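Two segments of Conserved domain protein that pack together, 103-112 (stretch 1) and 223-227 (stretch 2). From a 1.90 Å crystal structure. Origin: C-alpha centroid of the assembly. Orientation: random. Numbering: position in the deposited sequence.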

# COMPACT_ATOMS: atom_id res chain seq x y z
N THR A 103 0.44 7.59 -5.86
CA THR A 103 -0.26 6.36 -5.47
C THR A 103 -1.79 6.41 -5.55
O THR A 103 -2.42 5.39 -5.84
N ASN A 104 -2.40 7.56 -5.26
CA ASN A 104 -3.86 7.60 -5.33
C ASN A 104 -4.33 7.73 -6.79
O ASN A 104 -5.45 7.35 -7.10
N HIS A 105 -3.46 8.20 -7.69
CA HIS A 105 -3.79 8.14 -9.13
C HIS A 105 -3.73 6.68 -9.61
O HIS A 105 -4.58 6.23 -10.37
N ALA A 106 -2.73 5.94 -9.15
CA ALA A 106 -2.66 4.50 -9.38
C ALA A 106 -3.92 3.78 -8.89
O ALA A 106 -4.46 2.91 -9.59
N VAL A 107 -4.41 4.14 -7.71
CA VAL A 107 -5.65 3.55 -7.19
C VAL A 107 -6.84 3.82 -8.12
O VAL A 107 -7.66 2.93 -8.39
N LEU A 108 -6.95 5.05 -8.61
CA LEU A 108 -8.03 5.41 -9.53
C LEU A 108 -8.10 4.49 -10.76
O LEU A 108 -9.15 4.34 -11.37
N MSE A 109 -6.98 3.89 -11.13
CA MSE A 109 -6.96 3.01 -12.31
C MSE A 109 -7.83 1.75 -12.12
O MSE A 109 -8.24 1.12 -13.11
N GLY A 110 -8.11 1.40 -10.87
CA GLY A 110 -8.92 0.23 -10.57
C GLY A 110 -10.43 0.47 -10.53
O GLY A 110 -11.21 -0.44 -10.27
N ARG A 111 -10.85 1.69 -10.85
CA ARG A 111 -12.24 2.10 -10.61
C ARG A 111 -13.30 1.30 -11.38
O ARG A 111 -14.39 1.08 -10.86
N ASP A 112 -13.01 0.89 -12.61
CA ASP A 112 -14.00 0.11 -13.37
C ASP A 112 -13.94 -1.39 -13.06
O ASP A 112 -14.95 -2.09 -13.18
N ASP A 223 -17.02 3.71 -3.45
CA ASP A 223 -17.27 5.16 -3.41
C ASP A 223 -15.95 5.91 -3.24
O ASP A 223 -15.85 7.09 -3.54
N TYR A 224 -14.95 5.22 -2.72
CA TYR A 224 -13.63 5.84 -2.56
C TYR A 224 -13.08 6.31 -3.90
O TYR A 224 -12.40 7.34 -3.97
N PHE A 225 -13.35 5.58 -4.98
CA PHE A 225 -12.89 6.05 -6.29
C PHE A 225 -13.51 7.40 -6.65
O PHE A 225 -12.85 8.26 -7.24
N ASP A 226 -14.78 7.58 -6.33
CA ASP A 226 -15.48 8.82 -6.66
C ASP A 226 -14.96 10.00 -5.85
O ASP A 226 -14.77 11.10 -6.39
N TYR A 227 -14.74 9.78 -4.56
CA TYR A 227 -14.18 10.85 -3.73
C TYR A 227 -12.77 11.19 -4.23
O TYR A 227 -12.39 12.36 -4.27

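A single aromatic side chain can organise a small tertiary contact when the opposing backbone offers a hollow of matching shape, and the packing of Phe225 against residues 103-112 is a clear example. The two helices are far from parallel, with 128° between their directions, and their axes stay 10.2 Å apart, so side chains must bridge the gap. Phe225 does most of this work. Its CA-to-CB bond points toward the other stretch, and with chi1 in the m well its ring enters a hollow lined by Val107 and the type I turn from Leu108 to Arg111.

The walls of that hollow are largely backbone. Val107 O lies at the ring edge, 3.3 Å from Phe225 CE1, while Gly110 O approaches Phe225 CZ at 3.7 Å. Gly110 has no side chain, and an ideal CB there would lie 4.0 Å from the same CZ atom. Arg111 covers one ring face: its CA sits 3.6 Å from the centroid of the Phe225 ring, almost on the ring normal, in a CH-pi contact, and its CB is 3.7 Å from Phe225 CG.

Smaller bumps fill the flanks. Val107, a t rotamer directed toward the partner helix, places CG1 3.9 Å from Phe225 CE1 and 4.2 Å from Tyr224 CE2, so one methyl serves two rings. Leu108 starts away, yet its m,t side chain returns to bring CD2 within 3.3 Å of Phe225 O.

Polar contacts complete the interface. Tyr224, chi1 t, leaves its backbone sideways, but its end comes nearer the other stretch and reaches Asn104 (chi1 -148°, between wells), whose ND2 donates a short 2.5 Å hydrogen bond to Tyr224 OH. Far from this bond, the bent Arg111 side chain, with chi1 at 118° and chi2 at 147°, both between wells, and chi3 p, carries NH2 to 3.6 Å from Asp226 OD1, a long salt bridge at the guanidinium edge.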

# COMPACT_ATOMS: atom_id res chain seq x y z
CB THR A 103 0.12 5.88 -4.05
OG1 THR A 103 -0.21 6.89 -3.08
CG2 THR A 103 1.61 5.57 -3.98
CB ASN A 104 -4.46 8.67 -4.41
CG ASN A 104 -5.84 8.28 -3.87
OD1 ASN A 104 -6.78 8.08 -4.63
ND2 ASN A 104 -5.95 8.19 -2.55
CB HIS A 105 -2.86 9.03 -9.96
CG HIS A 105 -3.05 8.87 -11.44
ND1 HIS A 105 -2.15 8.19 -12.24
CD2 HIS A 105 -4.02 9.32 -12.28
CE1 HIS A 105 -2.56 8.22 -13.50
NE2 HIS A 105 -3.69 8.90 -13.55
CB ALA A 106 -1.42 3.91 -8.74
CB VAL A 107 -5.98 4.06 -5.76
CG1 VAL A 107 -7.39 3.63 -5.36
CG2 VAL A 107 -4.96 3.53 -4.75
CB LEU A 108 -7.91 6.87 -9.98
CG LEU A 108 -8.45 7.90 -8.99
CD1 LEU A 108 -8.08 9.30 -9.43
CD2 LEU A 108 -9.98 7.76 -8.87
CB MSE A 109 -5.52 2.60 -12.67
CG MSE A 109 -4.59 3.79 -12.98
SE MSE A 109 -5.12 4.91 -14.48
CE MSE A 109 -6.11 6.26 -13.45
CB ARG A 111 -12.40 3.60 -10.89
CG ARG A 111 -13.37 3.89 -12.01
CD ARG A 111 -14.10 5.19 -11.76
NE ARG A 111 -13.31 6.32 -12.19
CZ ARG A 111 -13.40 7.53 -11.65
NH1 ARG A 111 -12.63 8.52 -12.11
NH2 ARG A 111 -14.25 7.75 -10.66
CB ASP A 112 -13.84 0.37 -14.87
CG ASP A 112 -14.19 1.80 -15.26
OD1 ASP A 112 -15.14 2.37 -14.69
OD2 ASP A 112 -13.50 2.37 -16.14
CB ASP A 223 -18.23 5.53 -2.28
CG ASP A 223 -17.91 4.81 -0.99
OD1 ASP A 223 -17.34 5.44 -0.06
OD2 ASP A 223 -18.21 3.60 -0.91
CB TYR A 224 -12.64 4.87 -1.88
CG TYR A 224 -11.30 5.55 -1.61
CD1 TYR A 224 -11.18 6.51 -0.61
CD2 TYR A 224 -10.16 5.24 -2.36
CE1 TYR A 224 -9.97 7.16 -0.36
CE2 TYR A 224 -8.93 5.89 -2.12
CZ TYR A 224 -8.86 6.83 -1.11
OH TYR A 224 -7.68 7.49 -0.84
CB PHE A 225 -13.22 5.04 -7.40
CG PHE A 225 -12.57 3.69 -7.21
CD1 PHE A 225 -11.19 3.55 -7.23
CD2 PHE A 225 -13.35 2.55 -7.07
CE1 PHE A 225 -10.59 2.30 -7.07
CE2 PHE A 225 -12.77 1.30 -6.91
CZ PHE A 225 -11.38 1.17 -6.91
CB ASP A 226 -16.99 8.67 -6.42
CG ASP A 226 -17.64 7.68 -7.37
OD1 ASP A 226 -17.17 7.55 -8.52
OD2 ASP A 226 -18.61 7.01 -6.95
CB TYR A 227 -14.14 10.45 -2.25
CG TYR A 227 -15.51 10.34 -1.61
CD1 TYR A 227 -16.45 11.37 -1.73
CD2 TYR A 227 -15.85 9.22 -0.87
CE1 TYR A 227 -17.71 11.26 -1.13
CE2 TYR A 227 -17.10 9.10 -0.27
CZ TYR A 227 -18.02 10.12 -0.40
OH TYR A 227 -19.26 9.99 0.21